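Long-range contact in aminopeptidase (Aneurinibacillus sp. AM-1, PDB 5IB9), which probably removes amino acids from the N-terminal end of peptides as a zinc-dependent exopeptidase of the M28 family: residues 44-53 against 245-256. Sequence-based numbering, arbitrary orientation.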
# COMPACT_ATOMS: atom_id res chain seq x y z
N ILE A 44 2.94 22.44 10.16
CA ILE A 44 3.41 22.49 8.75
C ILE A 44 2.29 22.97 7.82
O ILE A 44 2.51 23.93 7.04
CB ILE A 44 4.05 21.17 8.35
CG1 ILE A 44 5.33 21.05 9.21
CG2 ILE A 44 4.42 21.20 6.82
CD1 ILE A 44 5.85 19.61 9.25
N GLU A 45 1.12 22.37 8.01
CA GLU A 45 -0.02 22.80 7.17
C GLU A 45 -0.29 24.29 7.36
O GLU A 45 -0.48 25.04 6.34
CB GLU A 45 -1.22 21.93 7.68
CG GLU A 45 -2.51 22.57 7.09
CD GLU A 45 -3.76 21.85 7.63
OE1 GLU A 45 -3.67 20.99 8.48
OE2 GLU A 45 -4.79 22.31 7.15
N GLN A 46 -0.30 24.78 8.60
CA GLN A 46 -0.53 26.21 8.87
C GLN A 46 0.48 27.09 8.23
O GLN A 46 0.13 28.14 7.68
CB GLN A 46 -0.61 26.47 10.37
CG GLN A 46 -0.78 27.99 10.70
CD GLN A 46 -2.03 28.58 10.08
OE1 GLN A 46 -3.07 27.89 9.87
NE2 GLN A 46 -1.96 29.88 9.83
N GLN A 47 1.74 26.67 8.27
CA GLN A 47 2.75 27.54 7.66
C GLN A 47 2.56 27.63 6.16
O GLN A 47 2.57 28.73 5.56
CB GLN A 47 4.19 27.11 7.92
CG GLN A 47 4.52 27.00 9.40
CD GLN A 47 3.88 28.02 10.35
OE1 GLN A 47 3.06 27.60 11.24
NE2 GLN A 47 4.17 29.30 10.17
N PHE A 48 2.30 26.49 5.51
CA PHE A 48 2.10 26.60 4.10
C PHE A 48 0.88 27.46 3.77
O PHE A 48 0.91 28.21 2.82
CB PHE A 48 1.82 25.21 3.48
CG PHE A 48 3.06 24.30 3.27
CD1 PHE A 48 4.17 24.69 2.55
CD2 PHE A 48 3.03 23.00 3.83
CE1 PHE A 48 5.23 23.81 2.27
CE2 PHE A 48 4.08 22.12 3.51
CZ PHE A 48 5.16 22.54 2.77
N LYS A 49 -0.18 27.29 4.56
CA LYS A 49 -1.38 28.09 4.27
C LYS A 49 -1.02 29.55 4.46
O LYS A 49 -1.58 30.41 3.68
CB LYS A 49 -2.52 27.71 5.20
CG LYS A 49 -3.25 26.50 4.81
CD LYS A 49 -4.34 26.31 5.95
CE LYS A 49 -5.11 25.04 5.89
NZ LYS A 49 -5.98 25.03 7.22
N SER A 50 -0.20 29.89 5.43
CA SER A 50 0.15 31.31 5.67
C SER A 50 0.89 31.97 4.51
O SER A 50 0.93 33.22 4.41
CB SER A 50 0.90 31.50 6.92
OG SER A 50 2.30 31.17 6.77
N TYR A 51 1.54 31.16 3.64
CA TYR A 51 2.27 31.69 2.48
C TYR A 51 1.34 31.76 1.28
O TYR A 51 1.75 32.06 0.12
CB TYR A 51 3.45 30.75 2.07
CG TYR A 51 4.33 30.34 3.21
CD1 TYR A 51 5.00 29.08 3.18
CD2 TYR A 51 4.61 31.15 4.25
CE1 TYR A 51 5.82 28.74 4.26
CE2 TYR A 51 5.38 30.77 5.33
CZ TYR A 51 6.08 29.57 5.27
OH TYR A 51 6.89 29.12 6.31
N GLY A 52 0.09 31.34 1.48
CA GLY A 52 -0.90 31.36 0.43
C GLY A 52 -1.21 30.09 -0.29
O GLY A 52 -1.96 30.07 -1.24
N TYR A 53 -0.65 28.97 0.16
CA TYR A 53 -0.88 27.70 -0.45
C TYR A 53 -2.21 27.01 -0.01
O TYR A 53 -2.61 27.07 1.16
CB TYR A 53 0.27 26.72 -0.10
CG TYR A 53 1.58 27.08 -0.82
CD1 TYR A 53 1.93 26.47 -2.00
CD2 TYR A 53 2.50 27.97 -0.24
CE1 TYR A 53 3.09 26.80 -2.65
CE2 TYR A 53 3.66 28.33 -0.93
CZ TYR A 53 3.95 27.77 -2.15
OH TYR A 53 5.13 28.08 -2.83
N VAL A 245 12.52 20.13 6.90
CA VAL A 245 11.15 20.71 6.91
C VAL A 245 11.27 22.23 6.85
O VAL A 245 10.52 22.87 6.07
CB VAL A 245 10.44 20.31 8.17
CG1 VAL A 245 9.11 21.15 8.25
CG2 VAL A 245 10.11 18.78 8.15
N ALA A 246 12.22 22.77 7.63
CA ALA A 246 12.35 24.21 7.64
C ALA A 246 12.78 24.82 6.30
O ALA A 246 12.28 25.86 5.84
CB ALA A 246 13.42 24.63 8.70
N VAL A 247 13.70 24.10 5.60
CA VAL A 247 14.10 24.54 4.20
C VAL A 247 12.94 24.36 3.22
O VAL A 247 12.70 25.19 2.39
CB VAL A 247 15.35 23.78 3.72
CG1 VAL A 247 15.77 24.22 2.30
CG2 VAL A 247 16.52 24.09 4.72
N THR A 248 12.18 23.28 3.38
CA THR A 248 11.01 23.02 2.53
C THR A 248 9.98 24.18 2.67
O THR A 248 9.57 24.72 1.65
CB THR A 248 10.36 21.69 2.86
OG1 THR A 248 11.30 20.62 2.59
CG2 THR A 248 9.12 21.42 1.91
N LEU A 249 9.66 24.55 3.90
CA LEU A 249 8.70 25.65 4.17
C LEU A 249 9.26 26.95 3.63
O LEU A 249 8.55 27.67 2.99
CB LEU A 249 8.42 25.71 5.68
CG LEU A 249 7.53 24.66 6.25
CD1 LEU A 249 7.46 24.86 7.77
CD2 LEU A 249 6.10 24.81 5.64
N GLU A 250 10.55 27.19 3.93
CA GLU A 250 11.11 28.47 3.56
C GLU A 250 11.13 28.61 2.03
O GLU A 250 10.88 29.69 1.45
CB GLU A 250 12.42 28.71 4.25
CG GLU A 250 13.04 30.12 3.88
CD GLU A 250 12.23 31.37 4.22
OE1 GLU A 250 11.19 31.36 4.91
OE2 GLU A 250 12.69 32.42 3.69
N LEU A 251 11.51 27.55 1.30
CA LEU A 251 11.53 27.66 -0.12
C LEU A 251 10.10 27.80 -0.64
O LEU A 251 9.86 28.50 -1.67
CB LEU A 251 12.23 26.44 -0.84
CG LEU A 251 13.74 26.49 -0.51
CD1 LEU A 251 14.33 25.25 -1.13
CD2 LEU A 251 14.44 27.73 -1.04
N ALA A 252 9.11 27.14 0.02
CA ALA A 252 7.72 27.40 -0.46
C ALA A 252 7.37 28.90 -0.24
O ALA A 252 6.74 29.43 -1.10
CB ALA A 252 6.75 26.57 0.35
N ARG A 253 7.79 29.54 0.85
CA ARG A 253 7.49 30.95 1.05
C ARG A 253 8.20 31.74 0.00
O ARG A 253 7.61 32.64 -0.66
CB ARG A 253 7.98 31.32 2.40
CG ARG A 253 7.54 32.79 2.77
CD ARG A 253 8.18 33.26 4.09
NE ARG A 253 9.57 33.56 3.81
CZ ARG A 253 10.02 34.62 3.15
NH1 ARG A 253 9.14 35.58 2.81
NH2 ARG A 253 11.35 34.71 2.86
N VAL A 254 9.47 31.44 -0.23
CA VAL A 254 10.21 32.19 -1.29
C VAL A 254 9.54 32.09 -2.64
O VAL A 254 9.37 33.11 -3.34
CB VAL A 254 11.69 31.68 -1.37
CG1 VAL A 254 12.39 32.24 -2.66
CG2 VAL A 254 12.42 32.18 -0.13
N MET A 255 9.14 30.87 -3.07
CA MET A 255 8.62 30.69 -4.40
C MET A 255 7.24 31.35 -4.46
O MET A 255 6.81 31.72 -5.59
CB MET A 255 8.49 29.21 -4.77
CG MET A 255 9.86 28.60 -4.78
SD MET A 255 10.82 29.25 -6.20
CE MET A 255 12.22 28.11 -6.02
N SER A 256 6.60 31.61 -3.34
CA SER A 256 5.26 32.25 -3.40
C SER A 256 5.40 33.70 -3.90
O SER A 256 4.39 34.30 -4.35
CB SER A 256 4.52 32.23 -2.08
OG SER A 256 5.02 33.15 -1.14
O HOH W 1 9.70 29.63 6.50
O HOH W 2 3.58 34.86 0.10
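The face of the Tyr51 ring rests on the aliphatic part of Arg253. Arg253 CB sits over the centre of the Tyr51 ring, 3.6 Å from the centroid, a CH-pi contact. Its CG follows over the CD2 side of the same face. Gln47 O lies over the opposite ring face. Arg253 runs out with CG anti to its backbone N (chi1 -173°) and bends at chi3. Its guanidinium therefore leaves the ring and grips Glu250 side-on, NE to OE1 and NH2 to OE2. A water joins Tyr51 OH to Glu250 OE1. An alanine in place of Tyr51 would probably leave the Arg253 methylenes without their aromatic cover and this water without its phenol partner.

In the middle, Leu249 CD2 stands over the face of the Phe48 ring, 3.6 Å from its centroid. Ala252 CB meets the edge of that ring at CE1, 3.7 Å away. One turn earlier in both helices, Ile44 CD1 touches Val245 CG1 at 3.7 Å. At the other end Tyr53 OH donates to Ala252 O over 2.7 Å, tilted 20° from the carbonyl plane. Gly52, with positive phi, closes helix 35-50 in a Schellman motif.

The two helix segments run nearly parallel, crossing at -16° with axes 9.7 Å apart. Helix 238-256 belongs to the M28 peptidase region, and helix 35-50 joins it from the N-terminal part of the chain. Phe48 rests on strands 55-66, 187-210 and 263-269, and Ala252 also reaches Phe266. Helix 15-25 packs against helix 238-256; its Asn17 side chain and Asp14 N, just before it, bond to Glu250.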